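Local coordinates for conserved hypothetical protein (Thermoplasma acidophilum DSM 1728, PDB 1Q7H), which is of unknown function but carries a PUA domain and so probably binds RNA, perhaps in a role linked to translation initiation, at residues K13-Q18 / S40-G45; T27-E32 / L63-P68; K47-Q52 / I57-L62; I107-S112 / F116-M121. All blocks are in the same frame, centred on the assembly; numbering follows the deposited sequence.

How the interactions relate
Near the N terminus, helix 9-20 packs on strand 40-44 in interaction 1, which closes a loop of 21 residues. Interaction 2 opens inside that loop, at 27-32, and closes later at 63-68, so the two cross. Interaction 3, between 47-52 and 57-62, is nested within the loop of interaction 2 and ends on the same helix 60-65. Strands 40-44 and 47-52 are neighbours in one antiparallel sheet, which joins interactions 1 and 3. All three belong to the N-terminal pre-PUA region. Interaction 4 follows in series as a hairpin of the PUA domain. Its residues Phe108 and Val119 pack against Pro58, and Phe116 lies against Leu63, so the two regions meet there.

Interaction 1: residues K13-Q18 / S40-G45; sequences KRIWEQ and SAYYIG. Unlike the reference sequence in segment 13-18: Gln18 (reference Ala).
Ile15 and Tyr42 make the apolar part of this contact. The CD1 methyl of Ile15 sits over one face of the Tyr42 ring, 4.0 Å from the ring centroid and 20° off the normal. This is a CH-pi contact, displaced toward the hydroxyl end of the ring, where CD1 is 3.8 Å from Tyr42 CZ. Ile15 CG1 lies over the same face, nearer Tyr42 CE1. The two side chains cross at about a right angle.

The polar part runs through water. Arg14 NH2 donates to a water at 2.8 Å, and the same water is 2.6 Å from Tyr42 OH. The water lies at the edge of the guanidinium, in its plane. The Ile15 methyl also rests against one face of that guanidinium.

The contact is helix-on-sheet packing: helix 9-20 packs on strand 40-44 of the antiparallel sheet in the pre-PUA region. Arg14 extends toward the Tyr42 hydroxyl with CG anti to the backbone N (chi1 179°), and its chain then bends at chi3. Further out, Ile15 also touches Val50 and Leu56 on the next two strands. Tyr42 packs on Val33 of the preceding strand, and Trp16 NE1 is hydrogen-bonded to Glu29 O.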
loop_
_atom_site.group_PDB
_atom_site.type_symbol
_atom_site.label_atom_id
_atom_site.label_comp_id
_atom_site.label_asym_id
_atom_site.label_seq_id
_atom_site.Cartn_x
_atom_site.Cartn_y
_atom_site.Cartn_z
ATOM N N LYS A 13 2.081 0.799 19.201
ATOM C CA LYS A 13 0.882 -0.024 19.216
ATOM C C LYS A 13 -0.212 0.536 18.320
ATOM O O LYS A 13 -0.908 -0.219 17.643
ATOM C CB LYS A 13 0.363 -0.174 20.646
ATOM C CG LYS A 13 -0.773 -1.168 20.796
ATOM C CD LYS A 13 -1.231 -1.235 22.243
ATOM C CE LYS A 13 -2.406 -2.184 22.425
ATOM N NZ LYS A 13 -2.049 -3.592 22.084
ATOM N N ARG A 14 -0.369 1.854 18.307
ATOM C CA ARG A 14 -1.398 2.463 17.475
ATOM C C ARG A 14 -1.152 2.150 16.001
ATOM O O ARG A 14 -2.084 1.862 15.248
ATOM C CB ARG A 14 -1.423 3.981 17.667
ATOM C CG ARG A 14 -2.461 4.677 16.797
ATOM C CD ARG A 14 -2.502 6.168 17.047
ATOM N NE ARG A 14 -1.327 6.855 16.523
ATOM C CZ ARG A 14 -1.239 7.349 15.294
ATOM N NH1 ARG A 14 -2.265 7.232 14.457
ATOM N NH2 ARG A 14 -0.131 7.968 14.910
ATOM N N ILE A 15 0.106 2.217 15.590
ATOM C CA ILE A 15 0.455 1.940 14.210
ATOM C C ILE A 15 0.289 0.452 13.907
ATOM O O ILE A 15 -0.163 0.094 12.824
ATOM C CB ILE A 15 1.901 2.379 13.909
ATOM C CG1 ILE A 15 2.083 3.849 14.299
ATOM C CG2 ILE A 15 2.206 2.201 12.444
ATOM C CD1 ILE A 15 1.134 4.788 13.598
ATOM N N TRP A 16 0.634 -0.411 14.861
ATOM C CA TRP A 16 0.484 -1.850 14.643
ATOM C C TRP A 16 -0.981 -2.179 14.404
ATOM O O TRP A 16 -1.322 -2.960 13.507
ATOM C CB TRP A 16 0.952 -2.666 15.854
ATOM C CG TRP A 16 2.357 -2.405 16.303
ATOM C CD1 TRP A 16 3.382 -1.890 15.562
ATOM C CD2 TRP A 16 2.896 -2.676 17.603
ATOM N NE1 TRP A 16 4.528 -1.819 16.323
ATOM C CE2 TRP A 16 4.256 -2.294 17.579
ATOM C CE3 TRP A 16 2.358 -3.198 18.787
ATOM C CZ2 TRP A 16 5.085 -2.420 18.692
ATOM C CZ3 TRP A 16 3.183 -3.322 19.897
ATOM C CH2 TRP A 16 4.532 -2.935 19.841
ATOM N N GLU A 17 -1.843 -1.585 15.222
ATOM C CA GLU A 17 -3.272 -1.815 15.124
ATOM C C GLU A 17 -3.836 -1.290 13.813
ATOM O O GLU A 17 -4.709 -1.908 13.226
ATOM C CB GLU A 17 -3.996 -1.170 16.305
ATOM C CG GLU A 17 -3.520 -1.652 17.660
ATOM C CD GLU A 17 -4.220 -0.939 18.811
ATOM O OE1 GLU A 17 -4.463 0.285 18.696
ATOM O OE2 GLU A 17 -4.513 -1.597 19.835
ATOM N N GLN A 18 -3.346 -0.147 13.351
ATOM C CA GLN A 18 -3.822 0.396 12.081
ATOM C C GLN A 18 -3.479 -0.556 10.932
ATOM O O GLN A 18 -4.304 -0.809 10.058
ATOM C CB GLN A 18 -3.189 1.758 11.810
ATOM C CG GLN A 18 -3.817 2.874 12.619
ATOM C CD GLN A 18 -5.213 3.220 12.140
ATOM O OE1 GLN A 18 -5.979 3.858 12.855
ATOM N NE2 GLN A 18 -5.544 2.813 10.918
ATOM N N SER A 40 4.636 12.063 7.510
ATOM C CA SER A 40 5.567 11.481 8.467
ATOM C C SER A 40 5.770 10.036 8.037
ATOM O O SER A 40 4.937 9.477 7.325
ATOM C CB SER A 40 4.975 11.516 9.874
ATOM O OG SER A 40 4.629 12.839 10.236
ATOM N N ALA A 41 6.870 9.432 8.462
ATOM C CA ALA A 41 7.133 8.052 8.104
ATOM C C ALA A 41 7.606 7.279 9.312
ATOM O O ALA A 41 8.322 7.810 10.158
ATOM C CB ALA A 41 8.181 7.974 6.987
ATOM N N TYR A 42 7.185 6.023 9.393
ATOM C CA TYR A 42 7.583 5.142 10.480
ATOM C C TYR A 42 8.516 4.094 9.871
ATOM O O TYR A 42 8.148 3.377 8.935
ATOM C CB TYR A 42 6.345 4.500 11.091
ATOM C CG TYR A 42 5.387 5.519 11.662
ATOM C CD1 TYR A 42 5.470 5.903 13.001
ATOM C CD2 TYR A 42 4.426 6.136 10.852
ATOM C CE1 TYR A 42 4.616 6.881 13.525
ATOM C CE2 TYR A 42 3.574 7.108 11.363
ATOM C CZ TYR A 42 3.677 7.479 12.701
ATOM O OH TYR A 42 2.857 8.463 13.207
ATOM N N TYR A 43 9.733 4.036 10.399
ATOM C CA TYR A 43 10.767 3.128 9.928
ATOM C C TYR A 43 10.930 1.900 10.807
ATOM O O TYR A 43 10.718 1.958 12.024
ATOM C CB TYR A 43 12.125 3.834 9.910
ATOM C CG TYR A 43 12.289 4.972 8.924
ATOM C CD1 TYR A 43 13.163 4.857 7.842
ATOM C CD2 TYR A 43 11.602 6.176 9.091
ATOM C CE1 TYR A 43 13.347 5.905 6.951
ATOM C CE2 TYR A 43 11.784 7.233 8.204
ATOM C CZ TYR A 43 12.655 7.090 7.138
ATOM O OH TYR A 43 12.832 8.129 6.254
ATOM N N ILE A 44 11.303 0.793 10.172
ATOM C CA ILE A 44 11.615 -0.453 10.859
ATOM C C ILE A 44 12.967 -0.811 10.250
ATOM O O ILE A 44 13.101 -0.915 9.035
ATOM C CB ILE A 44 10.624 -1.592 10.569
ATOM C CG1 ILE A 44 9.283 -1.315 11.247
ATOM C CG2 ILE A 44 11.183 -2.906 11.119
ATOM C CD1 ILE A 44 8.228 -2.397 11.009
ATOM N N GLY A 45 13.984 -0.944 11.087
ATOM C CA GLY A 45 15.303 -1.278 10.588
ATOM C C GLY A 45 15.843 -0.394 9.476
ATOM O O GLY A 45 16.416 -0.903 8.515
HETATM O O HOH W 1 0.472 9.312 12.542
#

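Interaction 2: residues T27-E32 / L63-P68; sequences TGESLE and LNYRNP
Glu29 and Tyr65 meet through one direct hydrogen bond. Tyr65 OH donates to Glu29 OE2 at 2.6 Å, on the syn side of the carboxylate and 24° out of its plane. The oxygen lies at the edge of the tyrosine ring, near the ring plane. Carboxylate and ring are turned 78° against each other. The bend of Glu29 at chi2 (-99°) turns the acid group toward the hydroxyl.

Water carries a second link. One water is 2.6 Å from Glu29 OE2 and accepts from Arg66 NE at 2.8 Å. Another bridges OE2 and Arg66 NH2 only weakly.

The charges of Glu29 and Arg66 are near but form no salt bridge. Arg66 NH2 is 4.5 Å from Glu29 OE2, which lies well out of the guanidinium plane. An alanine in place of Glu29 is likely to leave the Tyr65 hydroxyl without its acceptor and Arg66 without this nearby negative charge.

Tyr65 and Arg66 also pack on each other: Tyr65 CE1 lies 3.5 Å above the Arg66 guanidinium plane, toward its rim.

The contact is on the surface. It joins the loop between helix 9-20 and strand 32-35 to the end of helix 60-65, and Glu29 also touches Ile44 of strand 40-44.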
loop_
_atom_site.group_PDB
_atom_site.type_symbol
_atom_site.label_atom_id
_atom_site.label_comp_id
_atom_site.label_asym_id
_atom_site.label_seq_id
_atom_site.Cartn_x
_atom_site.Cartn_y
_atom_site.Cartn_z
ATOM N N THR A 27 3.064 -6.303 14.849
ATOM C CA THR A 27 2.921 -6.219 16.298
ATOM C C THR A 27 4.262 -6.507 16.955
ATOM O O THR A 27 4.933 -7.471 16.599
ATOM C CB THR A 27 1.886 -7.237 16.801
ATOM O OG1 THR A 27 0.582 -6.835 16.370
ATOM C CG2 THR A 27 1.912 -7.333 18.317
ATOM N N GLY A 28 4.661 -5.657 17.897
ATOM C CA GLY A 28 5.927 -5.858 18.580
ATOM C C GLY A 28 7.138 -5.198 17.941
ATOM O O GLY A 28 8.197 -5.123 18.562
ATOM N N GLU A 29 7.007 -4.724 16.707
ATOM C CA GLU A 29 8.130 -4.072 16.032
ATOM C C GLU A 29 8.307 -2.640 16.548
ATOM O O GLU A 29 7.343 -1.877 16.623
ATOM C CB GLU A 29 7.879 -4.040 14.525
ATOM C CG GLU A 29 7.537 -5.398 13.922
ATOM C CD GLU A 29 8.724 -6.074 13.249
ATOM O OE1 GLU A 29 9.854 -5.542 13.334
ATOM O OE2 GLU A 29 8.516 -7.145 12.631
ATOM N N SER A 30 9.528 -2.272 16.920
ATOM C CA SER A 30 9.754 -0.915 17.399
ATOM C C SER A 30 9.884 -0.028 16.176
ATOM O O SER A 30 10.418 -0.447 15.152
ATOM C CB SER A 30 11.011 -0.837 18.277
ATOM O OG SER A 30 12.165 -1.247 17.579
ATOM N N LEU A 31 9.399 1.203 16.288
ATOM C CA LEU A 31 9.405 2.130 15.165
ATOM C C LEU A 31 10.094 3.473 15.403
ATOM O O LEU A 31 10.091 3.996 16.515
ATOM C CB LEU A 31 7.951 2.405 14.756
ATOM C CG LEU A 31 7.026 1.196 14.553
ATOM C CD1 LEU A 31 5.579 1.654 14.473
ATOM C CD2 LEU A 31 7.421 0.453 13.277
ATOM N N GLU A 32 10.685 4.024 14.347
ATOM C CA GLU A 32 11.299 5.341 14.420
ATOM C C GLU A 32 10.410 6.206 13.550
ATOM O O GLU A 32 9.925 5.751 12.516
ATOM C CB GLU A 32 12.697 5.363 13.828
ATOM C CG GLU A 32 13.692 4.472 14.501
ATOM C CD GLU A 32 15.054 4.627 13.878
ATOM O OE1 GLU A 32 15.785 5.567 14.259
ATOM O OE2 GLU A 32 15.380 3.822 12.983
ATOM N N LEU A 63 4.704 -3.916 2.545
ATOM C CA LEU A 63 3.840 -4.873 1.870
ATOM C C LEU A 63 4.590 -6.166 1.535
ATOM O O LEU A 63 4.018 -7.260 1.566
ATOM C CB LEU A 63 3.267 -4.265 0.590
ATOM C CG LEU A 63 2.224 -3.151 0.726
ATOM C CD1 LEU A 63 1.745 -2.762 -0.661
ATOM C CD2 LEU A 63 1.047 -3.612 1.562
ATOM N N ASN A 64 5.874 -6.044 1.233
ATOM C CA ASN A 64 6.660 -7.211 0.870
ATOM C C ASN A 64 7.316 -7.884 2.059
ATOM O O ASN A 64 7.727 -9.034 1.968
ATOM C CB ASN A 64 7.695 -6.833 -0.189
ATOM C CG ASN A 64 7.056 -6.573 -1.543
ATOM O OD1 ASN A 64 7.144 -5.469 -2.107
ATOM N ND2 ASN A 64 6.395 -7.592 -2.069
ATOM N N TYR A 65 7.392 -7.172 3.181
ATOM C CA TYR A 65 7.972 -7.716 4.400
ATOM C C TYR A 65 6.888 -8.470 5.185
ATOM O O TYR A 65 7.132 -9.534 5.744
ATOM C CB TYR A 65 8.552 -6.574 5.242
ATOM C CG TYR A 65 8.894 -6.946 6.667
ATOM C CD1 TYR A 65 9.675 -8.068 6.948
ATOM C CD2 TYR A 65 8.465 -6.157 7.736
ATOM C CE1 TYR A 65 10.024 -8.397 8.255
ATOM C CE2 TYR A 65 8.816 -6.473 9.051
ATOM C CZ TYR A 65 9.595 -7.594 9.303
ATOM O OH TYR A 65 9.949 -7.921 10.597
ATOM N N ARG A 66 5.685 -7.906 5.219
ATOM C CA ARG A 66 4.559 -8.510 5.932
ATOM C C ARG A 66 3.316 -8.343 5.067
ATOM O O ARG A 66 2.624 -7.325 5.159
ATOM C CB ARG A 66 4.360 -7.803 7.278
ATOM C CG ARG A 66 5.429 -8.111 8.304
ATOM C CD ARG A 66 5.243 -9.506 8.849
ATOM N NE ARG A 66 6.314 -9.913 9.750
ATOM C CZ ARG A 66 7.372 -10.629 9.386
ATOM N NH1 ARG A 66 7.517 -11.024 8.124
ATOM N NH2 ARG A 66 8.271 -10.979 10.297
ATOM N N ASN A 67 3.037 -9.338 4.222
ATOM C CA ASN A 67 1.901 -9.269 3.307
ATOM C C ASN A 67 0.562 -8.983 3.966
ATOM O O ASN A 67 0.299 -9.430 5.073
ATOM C CB ASN A 67 1.725 -10.582 2.525
ATOM C CG ASN A 67 2.920 -10.936 1.650
ATOM O OD1 ASN A 67 3.741 -10.094 1.289
ATOM N ND2 ASN A 67 2.997 -12.198 1.281
ATOM N N PRO A 68 -0.293 -8.197 3.300
ATOM C CA PRO A 68 -1.607 -7.915 3.871
ATOM C C PRO A 68 -2.412 -9.186 3.574
ATOM O O PRO A 68 -2.004 -9.990 2.729
ATOM C CB PRO A 68 -2.097 -6.727 3.036
ATOM C CG PRO A 68 -1.455 -6.970 1.715
ATOM C CD PRO A 68 -0.039 -7.318 2.146
HETATM O O HOH W 2 6.559 -8.818 12.276
HETATM O O HOH W 3 9.018 -10.475 13.570
#

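Interaction 3: residues K47-Q52 / I57-L62; sequences KPMVFQ and IPSVYL
Ser59 OG stands between its own backbone N and carbonyl carbon (chi1 75°), which turns the hydroxyl toward the Pro48 carbonyl. Leu62 CG is anti to the backbone N (chi1 176°), and CD2 of that side chain reaches Val50 CG2 at 3.8 Å. Ser59 OG donates to Pro48 O at 2.7 Å. It also accepts from Leu62 N at 3.0 Å, and weakly from Tyr61 N. The serine is thus the N-cap of helix 60-65 and ties that helix to the strand. With an alanine here, Pro48 O would probably lose this donor and the first helical N-H groups their side-chain cap.

Strands 47-52 and 56-58 form an antiparallel hairpin. Phe51 and Ile57 are a hydrogen-bonded pair: Phe51 N meets Ile57 O at 2.6 Å, and Ile57 N meets Phe51 O at 2.7 Å. Ser59 N then donates to Met49 O from above the carbonyl plane. On the other side of strand 47-52, Met49 and Val50 both face Tyr42 in a classic beta bulge.

The selenium of Met49, a selenomethionine, packs against Leu62 CB at 3.9 Å. Lys47 CD lies over one face of the Tyr61 ring, while Pro48 CG touches Tyr61 CE2. Phe51 CE2 rests 3.5 Å from Ser59 CB, and the Phe51 ring meets His142 of the PUA domain edge-to-face.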
loop_
_atom_site.group_PDB
_atom_site.type_symbol
_atom_site.label_atom_id
_atom_site.label_comp_id
_atom_site.label_asym_id
_atom_site.label_seq_id
_atom_site.Cartn_x
_atom_site.Cartn_y
_atom_site.Cartn_z
ATOM N N LYS A 47 14.278 1.254 7.114
ATOM C CA LYS A 47 13.452 1.406 5.918
ATOM C C LYS A 47 12.083 1.990 6.265
ATOM O O LYS A 47 11.510 1.665 7.301
ATOM C CB LYS A 47 13.260 0.060 5.214
ATOM C CG LYS A 47 14.419 -0.371 4.327
ATOM C CD LYS A 47 13.939 -1.317 3.220
ATOM C CE LYS A 47 13.625 -2.727 3.722
ATOM N NZ LYS A 47 14.840 -3.603 3.766
ATOM N N PRO A 48 11.550 2.881 5.415
ATOM C CA PRO A 48 10.233 3.448 5.723
ATOM C C PRO A 48 9.169 2.366 5.535
ATOM O O PRO A 48 9.090 1.746 4.477
ATOM C CB PRO A 48 10.109 4.602 4.721
ATOM C CG PRO A 48 10.921 4.133 3.550
ATOM C CD PRO A 48 12.141 3.523 4.225
HETATM N N MSE A 49 8.358 2.143 6.565
HETATM C CA MSE A 49 7.331 1.106 6.528
HETATM C C MSE A 49 5.885 1.599 6.474
HETATM O O MSE A 49 5.025 0.953 5.864
HETATM C CB MSE A 49 7.535 0.180 7.726
HETATM C CG MSE A 49 8.900 -0.505 7.710
HETATM SE SE MSE A 49 9.029 -1.846 6.296
HETATM C CE MSE A 49 10.751 -2.625 6.696
ATOM N N VAL A 50 5.607 2.731 7.109
ATOM C CA VAL A 50 4.258 3.284 7.095
ATOM C C VAL A 50 4.332 4.791 6.898
ATOM O O VAL A 50 5.083 5.474 7.588
ATOM C CB VAL A 50 3.507 2.998 8.412
ATOM C CG1 VAL A 50 2.090 3.518 8.320
ATOM C CG2 VAL A 50 3.503 1.507 8.710
ATOM N N PHE A 51 3.559 5.306 5.948
ATOM C CA PHE A 51 3.540 6.737 5.686
ATOM C C PHE A 51 2.245 7.337 6.214
ATOM O O PHE A 51 1.174 6.730 6.118
ATOM C CB PHE A 51 3.619 7.023 4.179
ATOM C CG PHE A 51 4.882 6.546 3.530
ATOM C CD1 PHE A 51 6.100 7.145 3.825
ATOM C CD2 PHE A 51 4.853 5.498 2.615
ATOM C CE1 PHE A 51 7.285 6.707 3.214
ATOM C CE2 PHE A 51 6.027 5.056 1.999
ATOM C CZ PHE A 51 7.247 5.664 2.302
ATOM N N GLN A 52 2.356 8.527 6.782
ATOM C CA GLN A 52 1.202 9.254 7.279
ATOM C C GLN A 52 1.068 10.403 6.286
ATOM O O GLN A 52 1.752 11.412 6.400
ATOM C CB GLN A 52 1.476 9.792 8.680
ATOM C CG GLN A 52 0.368 10.658 9.275
ATOM C CD GLN A 52 -0.937 9.910 9.498
ATOM O OE1 GLN A 52 -1.760 9.785 8.592
ATOM N NE2 GLN A 52 -1.131 9.404 10.714
ATOM N N ILE A 57 -0.548 4.872 5.216
ATOM C CA ILE A 57 -0.277 4.043 4.053
ATOM C C ILE A 57 0.935 3.143 4.264
ATOM O O ILE A 57 2.004 3.620 4.645
ATOM C CB ILE A 57 0.013 4.962 2.835
ATOM C CG1 ILE A 57 -1.210 5.839 2.543
ATOM C CG2 ILE A 57 0.409 4.148 1.627
ATOM C CD1 ILE A 57 -0.945 6.912 1.504
ATOM N N PRO A 58 0.788 1.823 4.042
ATOM C CA PRO A 58 1.952 0.938 4.221
ATOM C C PRO A 58 2.853 1.187 3.020
ATOM O O PRO A 58 2.358 1.490 1.939
ATOM C CB PRO A 58 1.334 -0.454 4.178
ATOM C CG PRO A 58 0.157 -0.260 3.216
ATOM C CD PRO A 58 -0.423 1.048 3.716
ATOM N N SER A 59 4.163 1.090 3.196
ATOM C CA SER A 59 5.068 1.295 2.076
ATOM C C SER A 59 5.132 -0.005 1.280
ATOM O O SER A 59 4.708 -1.051 1.762
ATOM C CB SER A 59 6.474 1.643 2.569
ATOM O OG SER A 59 7.124 0.490 3.063
ATOM N N VAL A 60 5.662 0.054 0.065
ATOM C CA VAL A 60 5.785 -1.160 -0.712
ATOM C C VAL A 60 6.773 -2.090 -0.011
ATOM O O VAL A 60 6.702 -3.300 -0.187
ATOM C CB VAL A 60 6.244 -0.891 -2.165
ATOM C CG1 VAL A 60 5.081 -0.316 -2.974
ATOM C CG2 VAL A 60 7.433 0.069 -2.174
ATOM N N TYR A 61 7.681 -1.534 0.797
ATOM C CA TYR A 61 8.638 -2.378 1.518
ATOM C C TYR A 61 7.897 -3.164 2.587
ATOM O O TYR A 61 8.156 -4.348 2.782
ATOM C CB TYR A 61 9.740 -1.550 2.189
ATOM C CG TYR A 61 10.458 -0.617 1.251
ATOM C CD1 TYR A 61 10.724 -0.991 -0.068
ATOM C CD2 TYR A 61 10.865 0.647 1.675
ATOM C CE1 TYR A 61 11.378 -0.120 -0.946
ATOM C CE2 TYR A 61 11.517 1.521 0.813
ATOM C CZ TYR A 61 11.770 1.136 -0.493
ATOM O OH TYR A 61 12.402 2.011 -1.336
ATOM N N LEU A 62 6.977 -2.502 3.289
ATOM C CA LEU A 62 6.220 -3.195 4.320
ATOM C C LEU A 62 5.327 -4.253 3.668
ATOM O O LEU A 62 5.210 -5.364 4.171
ATOM C CB LEU A 62 5.365 -2.222 5.136
ATOM C CG LEU A 62 4.461 -2.898 6.181
ATOM C CD1 LEU A 62 5.311 -3.767 7.119
ATOM C CD2 LEU A 62 3.719 -1.849 6.985
#

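Interaction 4: residues I107-S112 / F116-M121; sequences IFVKSS and FIAVGM
Ile107 pairs with Gly120 at one end of an antiparallel beta hairpin in the PUA domain, formed by strands 106-111 and 116-122. A classic beta bulge interrupts it: Ile117 and Ala118 both face Val109, and the register shifts by one residue before Lys110.

Backbone hydrogen bonds hold the strands. Ile107 and Gly120 bond in both directions, each N to O distance being 2.7 Å. Val109 N donates to Ala118 O at 2.9 Å. At the bulge Val109 O takes two donors, Ile117 N at 2.8 Å and Ala118 N, whose bond is weak at 3.4 Å. The stronger of these is nearly straight, with an N-H...O angle of 171°. Beyond the bulge, Ser111 OG is hydrogen-bonded to Glu80.

Apolar contacts lie on both faces of the sheet. On one, Phe108 CE1 touches Val119 CG1, and the two side chains run side by side, pointing the same way. Both also touch Leu63 of helix 60-65, so this face meets the N-terminal region. On the other face lie Val109 and Ala118; Val109 CG1 also packs on Ile117 CG1 of the bulge at 3.8 Å. Ile107 CG1 leans on the backbone of Gly120, where a CB would be tight against it.

The Phe116 ring is held by its neighbours on the first face. Its CE1 atom meets Phe108 CB at 3.9 Å, and Phe108 O lies at the ring edge. Lys110 turns CG between its backbone N and carbonyl carbon (chi1 57°), which brings CG to 4.1 Å from Phe116 CE1. Lys110 CB makes a CH-pi contact over the ring face, 3.9 Å from the centroid of the Phe116 ring and 22° off its normal.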
loop_
_atom_site.group_PDB
_atom_site.type_symbol
_atom_site.label_atom_id
_atom_site.label_comp_id
_atom_site.label_asym_id
_atom_site.label_seq_id
_atom_site.Cartn_x
_atom_site.Cartn_y
_atom_site.Cartn_z
ATOM N N ILE A 107 -6.265 -0.444 -1.597
ATOM C CA ILE A 107 -5.918 -1.740 -2.163
ATOM C C ILE A 107 -4.411 -1.887 -2.277
ATOM O O ILE A 107 -3.673 -0.904 -2.367
ATOM C CB ILE A 107 -6.554 -1.964 -3.557
ATOM C CG1 ILE A 107 -6.037 -0.925 -4.553
ATOM C CG2 ILE A 107 -8.067 -1.915 -3.435
ATOM C CD1 ILE A 107 -6.314 -1.268 -5.994
ATOM N N PHE A 108 -3.966 -3.135 -2.284
ATOM C CA PHE A 108 -2.555 -3.451 -2.348
ATOM C C PHE A 108 -2.323 -4.246 -3.614
ATOM O O PHE A 108 -2.795 -5.369 -3.752
ATOM C CB PHE A 108 -2.198 -4.221 -1.080
ATOM C CG PHE A 108 -2.688 -3.535 0.160
ATOM C CD1 PHE A 108 -2.224 -2.267 0.483
ATOM C CD2 PHE A 108 -3.683 -4.103 0.945
ATOM C CE1 PHE A 108 -2.748 -1.563 1.573
ATOM C CE2 PHE A 108 -4.217 -3.415 2.034
ATOM C CZ PHE A 108 -3.750 -2.139 2.352
ATOM N N VAL A 109 -1.597 -3.625 -4.536
ATOM C CA VAL A 109 -1.321 -4.175 -5.847
ATOM C C VAL A 109 -0.093 -5.055 -5.915
ATOM O O VAL A 109 0.989 -4.650 -5.511
ATOM C CB VAL A 109 -1.142 -3.034 -6.874
ATOM C CG1 VAL A 109 -1.009 -3.611 -8.278
ATOM C CG2 VAL A 109 -2.313 -2.063 -6.773
ATOM N N LYS A 110 -0.260 -6.256 -6.455
ATOM C CA LYS A 110 0.865 -7.164 -6.579
ATOM C C LYS A 110 1.049 -7.679 -7.997
ATOM O O LYS A 110 0.111 -7.741 -8.791
ATOM C CB LYS A 110 0.702 -8.361 -5.642
ATOM C CG LYS A 110 -0.574 -9.131 -5.861
ATOM C CD LYS A 110 -0.593 -10.422 -5.052
ATOM C CE LYS A 110 0.169 -11.525 -5.748
ATOM N NZ LYS A 110 0.008 -12.839 -5.069
ATOM N N SER A 111 2.290 -8.029 -8.298
ATOM C CA SER A 111 2.653 -8.590 -9.585
ATOM C C SER A 111 2.185 -10.041 -9.577
ATOM O O SER A 111 2.041 -10.645 -8.518
ATOM C CB SER A 111 4.181 -8.561 -9.742
ATOM O OG SER A 111 4.619 -9.549 -10.660
ATOM N N SER A 112 1.976 -10.615 -10.754
ATOM C CA SER A 112 1.579 -12.016 -10.836
ATOM C C SER A 112 2.729 -12.887 -10.299
ATOM O O SER A 112 2.544 -14.077 -10.017
ATOM C CB SER A 112 1.264 -12.393 -12.284
ATOM O OG SER A 112 2.431 -12.310 -13.084
ATOM N N PHE A 116 4.598 -7.272 -4.080
ATOM C CA PHE A 116 3.747 -6.090 -4.154
ATOM C C PHE A 116 4.464 -4.921 -4.801
ATOM O O PHE A 116 5.667 -4.730 -4.612
ATOM C CB PHE A 116 3.254 -5.728 -2.752
ATOM C CG PHE A 116 2.189 -6.664 -2.246
ATOM C CD1 PHE A 116 0.845 -6.432 -2.538
ATOM C CD2 PHE A 116 2.535 -7.819 -1.551
ATOM C CE1 PHE A 116 -0.136 -7.335 -2.149
ATOM C CE2 PHE A 116 1.561 -8.732 -1.159
ATOM C CZ PHE A 116 0.223 -8.491 -1.458
ATOM N N ILE A 117 3.719 -4.132 -5.566
ATOM C CA ILE A 117 4.312 -3.016 -6.286
ATOM C C ILE A 117 3.701 -1.647 -6.021
ATOM O O ILE A 117 4.309 -0.639 -6.339
ATOM C CB ILE A 117 4.268 -3.291 -7.790
ATOM C CG1 ILE A 117 2.811 -3.469 -8.235
ATOM C CG2 ILE A 117 5.104 -4.537 -8.113
ATOM C CD1 ILE A 117 2.647 -3.808 -9.709
ATOM N N ALA A 118 2.506 -1.597 -5.440
ATOM C CA ALA A 118 1.900 -0.301 -5.169
ATOM C C ALA A 118 0.728 -0.375 -4.213
ATOM O O ALA A 118 0.229 -1.457 -3.892
ATOM C CB ALA A 118 1.438 0.348 -6.481
ATOM N N VAL A 119 0.318 0.798 -3.740
ATOM C CA VAL A 119 -0.842 0.922 -2.875
ATOM C C VAL A 119 -1.804 1.778 -3.682
ATOM O O VAL A 119 -1.397 2.737 -4.340
ATOM C CB VAL A 119 -0.529 1.638 -1.550
ATOM C CG1 VAL A 119 -1.826 1.773 -0.712
ATOM C CG2 VAL A 119 0.509 0.853 -0.778
ATOM N N GLY A 120 -3.078 1.417 -3.663
ATOM C CA GLY A 120 -4.045 2.190 -4.409
ATOM C C GLY A 120 -5.319 2.427 -3.628
ATOM O O GLY A 120 -5.480 1.973 -2.496
HETATM N N MSE A 121 -6.226 3.162 -4.249
HETATM C CA MSE A 121 -7.508 3.472 -3.659
HETATM C C MSE A 121 -8.483 3.017 -4.745
HETATM O O MSE A 121 -8.432 3.502 -5.878
HETATM C CB MSE A 121 -7.610 4.976 -3.422
HETATM C CG MSE A 121 -8.255 5.354 -2.109
HETATM SE SE MSE A 121 -7.248 4.785 -0.534
HETATM C CE MSE A 121 -8.679 4.924 0.758
#